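Local coordinates for protein trichothecene 3-O-acetyltransferase (Gibberella zeae, PDB 2RKV) that transfers an acetyl group from acetyl-coenzyme A to the C3 hydroxyl of trichothecene mycotoxins, as a member of the BAHD acyltransferase superfamily, at residues A[11-15]-A[360-365]; A[208-212]-A[311-316]. All coordinates share one frame. Where two conformers were deposited one is given. Numbering follows the deposited sequence.

Contact 1: residues A[11-15]-A[360-365]; sequences GQLPG and KSNVSL. With ZBA (12,13-Epoxytrichothec-9-ene-3,4,8,15-tetrol-4,15-diacetate-8-isovalerate), chain D.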
loop_
_atom_site.group_PDB
_atom_site.type_symbol
_atom_site.label_atom_id
_atom_site.label_comp_id
_atom_site.label_asym_id
_atom_site.label_seq_id
_atom_site.Cartn_x
_atom_site.Cartn_y
_atom_site.Cartn_z
ATOM N N GLY A 11 4.211 13.003 -4.998
ATOM C CA GLY A 11 2.789 12.949 -4.649
ATOM C C GLY A 11 1.902 13.768 -5.577
ATOM O O GLY A 11 0.670 13.778 -5.431
ATOM N N GLN A 12 2.517 14.480 -6.521
ATOM C CA GLN A 12 1.750 15.206 -7.518
ATOM C C GLN A 12 1.380 14.269 -8.687
ATOM O O GLN A 12 0.728 14.706 -9.624
ATOM C CB GLN A 12 2.498 16.456 -8.018
ATOM C CG GLN A 12 3.091 17.371 -6.918
ATOM C CD GLN A 12 2.068 18.300 -6.245
ATOM O OE1 GLN A 12 0.920 18.416 -6.677
ATOM N NE2 GLN A 12 2.502 18.975 -5.181
ATOM N N LEU A 13 1.808 13.001 -8.627
ATOM C CA LEU A 13 1.389 11.973 -9.607
ATOM C C LEU A 13 -0.139 11.900 -9.651
ATOM O O LEU A 13 -0.782 11.739 -8.600
ATOM C CB LEU A 13 1.963 10.590 -9.258
ATOM C CG LEU A 13 3.439 10.315 -9.569
ATOM C CD1 LEU A 13 3.966 9.116 -8.780
ATOM C CD2 LEU A 13 3.638 10.110 -11.061
ATOM N N PRO A 14 -0.732 12.043 -10.857
ATOM C CA PRO A 14 -2.197 12.057 -11.015
ATOM C C PRO A 14 -2.913 10.852 -10.398
ATOM O O PRO A 14 -4.003 11.005 -9.833
ATOM C CB PRO A 14 -2.379 12.039 -12.538
ATOM C CG PRO A 14 -1.163 12.706 -13.053
ATOM C CD PRO A 14 -0.049 12.236 -12.153
ATOM N N GLY A 15 -2.310 9.671 -10.518
ATOM C CA GLY A 15 -2.887 8.441 -9.972
ATOM C C GLY A 15 -3.005 8.474 -8.459
ATOM O O GLY A 15 -4.031 8.076 -7.900
ATOM N N LYS A 360 1.372 17.003 -15.767
ATOM C CA LYS A 360 1.845 15.731 -15.216
ATOM C C LYS A 360 0.978 14.538 -15.623
ATOM O O LYS A 360 1.200 13.422 -15.159
ATOM C CB LYS A 360 1.957 15.824 -13.689
ATOM C CG LYS A 360 3.001 16.836 -13.230
ATOM C CD LYS A 360 2.924 17.087 -11.716
ATOM C CE LYS A 360 4.062 17.971 -11.231
ATOM N NZ LYS A 360 4.130 19.283 -11.942
ATOM N N SER A 361 0.021 14.774 -16.523
ATOM C CA SER A 361 -0.998 13.771 -16.857
ATOM C C SER A 361 -0.454 12.503 -17.548
ATOM O O SER A 361 -1.129 11.465 -17.549
ATOM C CB SER A 361 -2.101 14.391 -17.715
ATOM O OG SER A 361 -1.584 14.792 -18.972
ATOM N N ASN A 362 0.744 12.586 -18.121
ATOM C CA ASN A 362 1.354 11.432 -18.809
ATOM C C ASN A 362 2.202 10.538 -17.909
ATOM O O ASN A 362 2.670 9.483 -18.345
ATOM C CB ASN A 362 2.220 11.879 -19.992
ATOM C CG ASN A 362 1.423 12.550 -21.095
ATOM O OD1 ASN A 362 0.264 12.209 -21.351
ATOM N ND2 ASN A 362 2.055 13.510 -21.761
ATOM N N VAL A 363 2.417 10.964 -16.668
ATOM C CA VAL A 363 3.284 10.231 -15.752
ATOM C C VAL A 363 2.479 9.217 -14.932
ATOM O O VAL A 363 1.440 9.547 -14.327
ATOM C CB VAL A 363 4.089 11.188 -14.834
ATOM C CG1 VAL A 363 5.130 10.417 -14.038
ATOM C CG2 VAL A 363 4.763 12.294 -15.661
ATOM N N SER A 364 2.960 7.975 -14.920
ATOM C CA SER A 364 2.297 6.911 -14.182
ATOM C C SER A 364 3.324 5.878 -13.769
ATOM O O SER A 364 4.166 5.478 -14.575
ATOM C CB SER A 364 1.216 6.243 -15.034
ATOM O OG SER A 364 0.670 5.124 -14.355
ATOM N N LEU A 365 3.246 5.454 -12.513
ATOM C CA LEU A 365 4.114 4.390 -12.000
ATOM C C LEU A 365 3.890 3.052 -12.713
ATOM O O LEU A 365 4.720 2.140 -12.610
ATOM C CB LEU A 365 3.913 4.223 -10.492
ATOM C CG LEU A 365 4.380 5.411 -9.642
ATOM C CD1 LEU A 365 3.738 5.368 -8.259
ATOM C CD2 LEU A 365 5.907 5.466 -9.541
HETATM O O18 ZBA D . -3.537 0.636 -10.032
HETATM C C44 ZBA D . -3.869 1.665 -9.603
HETATM C C45 ZBA D . -4.598 2.729 -10.340
HETATM C C46 ZBA D . -6.004 2.785 -9.956
HETATM C C48 ZBA D . -6.650 1.524 -10.219
HETATM C C47 ZBA D . -6.885 3.743 -10.697
HETATM O O17 ZBA D . -3.643 1.987 -8.325
HETATM C C31 ZBA D . -3.154 1.018 -7.385
HETATM C C30 ZBA D . -1.666 0.909 -7.416
HETATM C C32 ZBA D . -3.724 1.416 -6.075
HETATM C C39 ZBA D . -5.234 1.376 -6.019
HETATM C C33 ZBA D . -2.972 1.797 -5.090
HETATM C C34 ZBA D . -1.493 1.854 -5.134
HETATM O O10 ZBA D . -1.065 0.630 -4.505
HETATM C C29 ZBA D . -0.901 1.913 -6.555
HETATM C C38 ZBA D . -1.114 3.321 -7.102
HETATM O O12 ZBA D . -1.183 3.297 -8.519
HETATM C C40 ZBA D . -0.652 4.261 -9.253
HETATM C C41 ZBA D . -0.896 3.993 -10.720
HETATM O O13 ZBA D . -0.069 5.163 -8.883
HETATM C C28 ZBA D . 0.651 1.587 -6.486
HETATM C C37 ZBA D . 1.390 1.773 -7.826
HETATM C C35 ZBA D . 0.776 0.179 -5.918
HETATM C C25 ZBA D . 0.306 0.362 -4.522
HETATM C C36 ZBA D . 1.021 -1.059 -6.603
HETATM O O11 ZBA D . 2.099 -0.366 -6.020
HETATM C C27 ZBA D . 1.308 2.387 -5.313
HETATM C C26 ZBA D . 1.131 1.528 -4.075
HETATM O O16 ZBA D . 0.552 2.219 -3.004
HETATM O O14 ZBA D . 2.707 2.434 -5.614
HETATM C C42 ZBA D . 3.566 3.366 -5.221
HETATM O O15 ZBA D . 4.718 3.337 -5.510
HETATM C C43 ZBA D . 2.932 4.345 -4.378
HETATM O O HOH W 1 -0.206 8.559 -12.204
#
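How two segments far apart in sequence can pack tightly through side-chain conformation is well illustrated by residues 11-15 and 360-365. Leu13 is the hub. Its CA-to-CB bond runs sideways, but the m,t rotamer swings the branched end back to the other segment, so that Leu13 CD2 lies 3.3 Å from Val363 CG1, a very close methyl contact, while Leu13 CD1 meets Leu365 CD1 at 3.8 Å. Leu365 adopts the same m,t rotamer and likewise brings its end nearer. The CA-to-CB bond of Val363 points toward 11-15, and its side chain also packs on Leu350, Tyr353 and Leu354 of helix 340-356. In the two-domain BAHD fold, whose reaction centre lies between the domains, this contact joins the loop ahead of strand 20-28 to the loop that follows helix 340-356, beside the toxin pocket: Leu365 CD1 approaches ZBA O15 at 3.6 Å. At Gly15, an idealised CB would come within 3.2 Å of ZBA O13, so the bare backbone suits this bound toxin. The other end of the contact is built on a type I turn from Lys360 to Val363, closed by Val363 N to Lys360 O at 3.1 Å. Pro14 CG rests 3.2 Å from that same Lys360 O. After an m chi1, Lys360 is extended through chi2 and chi3 and turns at chi4 (p), with Lys360 CD 3.8 Å from Gln12 CB; its NZ bonds to the carbonyls of Leu354 and Asn357, while Gln12 OE1 bonds to Ser73 N. A water links the backbones, accepting from Gly15 N and donating to Val363 O, both at 2.9 Å.

Contact 2: residues A[208-212]-A[311-316]; sequences VDHQI and NMTYHN. With ZBA (12,13-Epoxytrichothec-9-ene-3,4,8,15-tetrol-4,15-diacetate-8-isovalerate), chain D.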
loop_
_atom_site.group_PDB
_atom_site.type_symbol
_atom_site.label_atom_id
_atom_site.label_comp_id
_atom_site.label_asym_id
_atom_site.label_seq_id
_atom_site.Cartn_x
_atom_site.Cartn_y
_atom_site.Cartn_z
ATOM N N VAL A 208 13.274 7.547 -15.925
ATOM C CA VAL A 208 11.813 7.504 -16.034
ATOM C C VAL A 208 11.305 6.444 -17.023
ATOM O O VAL A 208 10.147 6.485 -17.471
ATOM C CB VAL A 208 11.249 8.897 -16.348
ATOM C CG2 VAL A 208 11.473 9.898 -15.255
ATOM N N ASP A 209 12.164 5.477 -17.349
ATOM C CA ASP A 209 11.739 4.334 -18.148
ATOM C C ASP A 209 10.510 3.718 -17.472
ATOM O O ASP A 209 10.469 3.611 -16.240
ATOM C CB ASP A 209 12.852 3.275 -18.207
ATOM C CG ASP A 209 13.938 3.588 -19.243
ATOM O OD1 ASP A 209 13.837 4.583 -19.996
ATOM O OD2 ASP A 209 14.909 2.800 -19.301
ATOM N N HIS A 210 9.514 3.323 -18.270
ATOM C CA HIS A 210 8.294 2.657 -17.777
ATOM C C HIS A 210 7.373 3.570 -16.965
ATOM O O HIS A 210 6.420 3.088 -16.344
ATOM C CB HIS A 210 8.617 1.410 -16.942
ATOM C CG HIS A 210 9.698 0.555 -17.521
ATOM N ND1 HIS A 210 9.538 -0.142 -18.698
ATOM C CD2 HIS A 210 10.953 0.287 -17.089
ATOM C CE1 HIS A 210 10.649 -0.804 -18.967
ATOM N NE2 HIS A 210 11.522 -0.563 -18.008
ATOM N N GLN A 211 7.642 4.877 -16.981
ATOM C CA GLN A 211 6.864 5.804 -16.140
ATOM C C GLN A 211 6.178 6.945 -16.887
ATOM O O GLN A 211 5.474 7.757 -16.283
ATOM C CB GLN A 211 7.722 6.339 -14.995
ATOM C CG GLN A 211 8.212 5.216 -14.082
ATOM C CD GLN A 211 9.061 5.706 -12.934
ATOM O OE1 GLN A 211 9.849 6.641 -13.080
ATOM N NE2 GLN A 211 8.914 5.058 -11.776
ATOM N N ILE A 212 6.380 7.005 -18.200
ATOM C CA ILE A 212 5.714 8.003 -19.018
ATOM C C ILE A 212 4.883 7.287 -20.078
ATOM O O ILE A 212 5.410 6.490 -20.861
ATOM C CB ILE A 212 6.714 8.993 -19.658
ATOM C CG1 ILE A 212 7.563 9.670 -18.574
ATOM C CG2 ILE A 212 5.959 10.058 -20.477
ATOM C CD1 ILE A 212 8.752 10.438 -19.111
ATOM N N ASN A 311 9.089 4.724 -5.005
ATOM C CA ASN A 311 9.224 4.518 -6.430
ATOM C C ASN A 311 8.845 3.071 -6.718
ATOM O O ASN A 311 8.342 2.365 -5.829
ATOM C CB ASN A 311 10.656 4.830 -6.865
ATOM C CG ASN A 311 10.750 5.274 -8.320
ATOM O OD1 ASN A 311 9.840 5.023 -9.125
ATOM N ND2 ASN A 311 11.844 5.950 -8.659
ATOM N N MET A 312 9.050 2.639 -7.957
ATOM C CA MET A 312 8.910 1.241 -8.347
ATOM C C MET A 312 10.239 0.758 -8.913
ATOM O O MET A 312 11.042 1.571 -9.387
ATOM C CB MET A 312 7.850 1.080 -9.444
ATOM C CG MET A 312 6.516 1.770 -9.184
ATOM S SD MET A 312 5.579 1.028 -7.842
ATOM C CE MET A 312 5.136 -0.541 -8.565
ATOM N N THR A 313 10.456 -0.551 -8.877
ATOM C CA THR A 313 11.481 -1.166 -9.717
ATOM C C THR A 313 10.722 -1.966 -10.782
ATOM O O THR A 313 9.624 -2.480 -10.534
ATOM C CB THR A 313 12.491 -2.047 -8.936
ATOM O OG1 THR A 313 11.804 -3.105 -8.261
ATOM C CG2 THR A 313 13.291 -1.211 -7.929
ATOM N N TYR A 314 11.305 -2.047 -11.977
ATOM C CA TYR A 314 10.656 -2.692 -13.119
ATOM C C TYR A 314 11.529 -3.821 -13.621
ATOM O O TYR A 314 12.751 -3.678 -13.706
ATOM C CB TYR A 314 10.398 -1.684 -14.249
ATOM C CG TYR A 314 9.558 -0.515 -13.779
ATOM C CD1 TYR A 314 10.160 0.669 -13.355
ATOM C CD2 TYR A 314 8.166 -0.616 -13.710
ATOM C CE1 TYR A 314 9.393 1.736 -12.876
ATOM C CE2 TYR A 314 7.393 0.446 -13.242
ATOM C CZ TYR A 314 8.011 1.608 -12.822
ATOM O OH TYR A 314 7.244 2.659 -12.360
ATOM N N HIS A 315 10.883 -4.930 -13.957
ATOM C CA HIS A 315 11.577 -6.162 -14.329
ATOM C C HIS A 315 10.850 -6.770 -15.512
ATOM O O HIS A 315 9.699 -7.181 -15.397
ATOM C CB HIS A 315 11.621 -7.116 -13.132
ATOM C CG HIS A 315 12.121 -6.468 -11.877
ATOM N ND1 HIS A 315 11.306 -5.726 -11.045
ATOM C CD2 HIS A 315 13.360 -6.414 -11.338
ATOM C CE1 HIS A 315 12.024 -5.264 -10.033
ATOM N NE2 HIS A 315 13.273 -5.658 -10.191
ATOM N N ASN A 316 11.524 -6.788 -16.659
ATOM C CA ASN A 316 10.909 -7.229 -17.906
ATOM C C ASN A 316 11.497 -8.542 -18.390
ATOM O O ASN A 316 12.718 -8.720 -18.422
ATOM C CB ASN A 316 11.035 -6.140 -18.970
ATOM C CG ASN A 316 10.177 -4.934 -18.654
ATOM O OD1 ASN A 316 8.996 -4.908 -18.977
ATOM N ND2 ASN A 316 10.763 -3.943 -17.996
HETATM O O18 ZBA D . -3.537 0.636 -10.032
HETATM C C44 ZBA D . -3.869 1.665 -9.603
HETATM C C45 ZBA D . -4.598 2.729 -10.340
HETATM C C46 ZBA D . -6.004 2.785 -9.956
HETATM C C48 ZBA D . -6.650 1.524 -10.219
HETATM C C47 ZBA D . -6.885 3.743 -10.697
HETATM O O17 ZBA D . -3.643 1.987 -8.325
HETATM C C31 ZBA D . -3.154 1.018 -7.385
HETATM C C30 ZBA D . -1.666 0.909 -7.416
HETATM C C32 ZBA D . -3.724 1.416 -6.075
HETATM C C39 ZBA D . -5.234 1.376 -6.019
HETATM C C33 ZBA D . -2.972 1.797 -5.090
HETATM C C34 ZBA D . -1.493 1.854 -5.134
HETATM O O10 ZBA D . -1.065 0.630 -4.505
HETATM C C29 ZBA D . -0.901 1.913 -6.555
HETATM C C38 ZBA D . -1.114 3.321 -7.102
HETATM O O12 ZBA D . -1.183 3.297 -8.519
HETATM C C40 ZBA D . -0.652 4.261 -9.253
HETATM C C41 ZBA D . -0.896 3.993 -10.720
HETATM O O13 ZBA D . -0.069 5.163 -8.883
HETATM C C28 ZBA D . 0.651 1.587 -6.486
HETATM C C37 ZBA D . 1.390 1.773 -7.826
HETATM C C35 ZBA D . 0.776 0.179 -5.918
HETATM C C25 ZBA D . 0.306 0.362 -4.522
HETATM C C36 ZBA D . 1.021 -1.059 -6.603
HETATM O O11 ZBA D . 2.099 -0.366 -6.020
HETATM C C27 ZBA D . 1.308 2.387 -5.313
HETATM C C26 ZBA D . 1.131 1.528 -4.075
HETATM O O16 ZBA D . 0.552 2.219 -3.004
HETATM O O14 ZBA D . 2.707 2.434 -5.614
HETATM C C42 ZBA D . 3.566 3.366 -5.221
HETATM O O15 ZBA D . 4.718 3.337 -5.510
HETATM C C43 ZBA D . 2.932 4.345 -4.378
HETATM O O HOH W 2 12.080 6.525 -11.403
#
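A single amide can tie a turn to a strand, and Gln211 does so here. Among the hydrogen bonds, its NE2 donates both to Asn311 OD1 (2.8 Å) and to Tyr314 OH (3.0 Å), with Gln211 NE2 lying at the edge of the Tyr314 ring, near its plane. Tyr314 OH is also hydrogen-bonded to Leu365 O. Asn311 OD1 is shared, for Met312 N also donates to it at 2.8 Å. A water lies 2.8 Å from Gln211 OE1 and equally far from Asn311 ND2, whose amide also bonds to Thr347.

The aromatic contact is of a different kind. His210 CB stands 3.8 Å above the centroid of the Tyr314 ring, only 8° off its normal, a CH-pi interaction. The imidazole itself lies oblique to the phenol, its CD2 3.5 Å from Tyr314 CB, and its ND1 bonds to Asp368. The backbone makes this posture possible: a type II turn from Val208 to Gln211, closed by Gln211 N to Val208 O at 3.0 Å, puts His210 at a positive phi of 69° and points its CA-to-CB bond toward the strand.

Ligand contact falls to the strand, where Met312 SD comes 3.4 Å from ZBA O15. Strand 310-318 is an outermost strand of its mixed sheet within this chain, paired antiparallel with 286-294, and helix 340-356 packs against Gln211, Asn311 and Tyr314.

Contact 1 and contact 2 show how neighbouring contacts, one between loops and one between a turn and a strand, can meet beside one pocket: their centres are about 13 Å apart, and residues 360-365 touch both segments of contact 2. Ser364 N probably hydrogen-bonds to Gln211 O at 2.9 Å, while Tyr314 OH reaches Leu365 O at 2.6 Å. Leu365 CD2 packs on Met312 CG at 3.8 Å. Both residues lie near ZBA O15, Leu365 CD1 at 3.6 Å and Met312 SD at 3.4 Å. The toxin's hydrogen bonds to His156 and Tyr413 come from outside both contacts. Coenzyme A lies about 10 Å from the side chain of Leu365 and about 9 Å from that of Asn311.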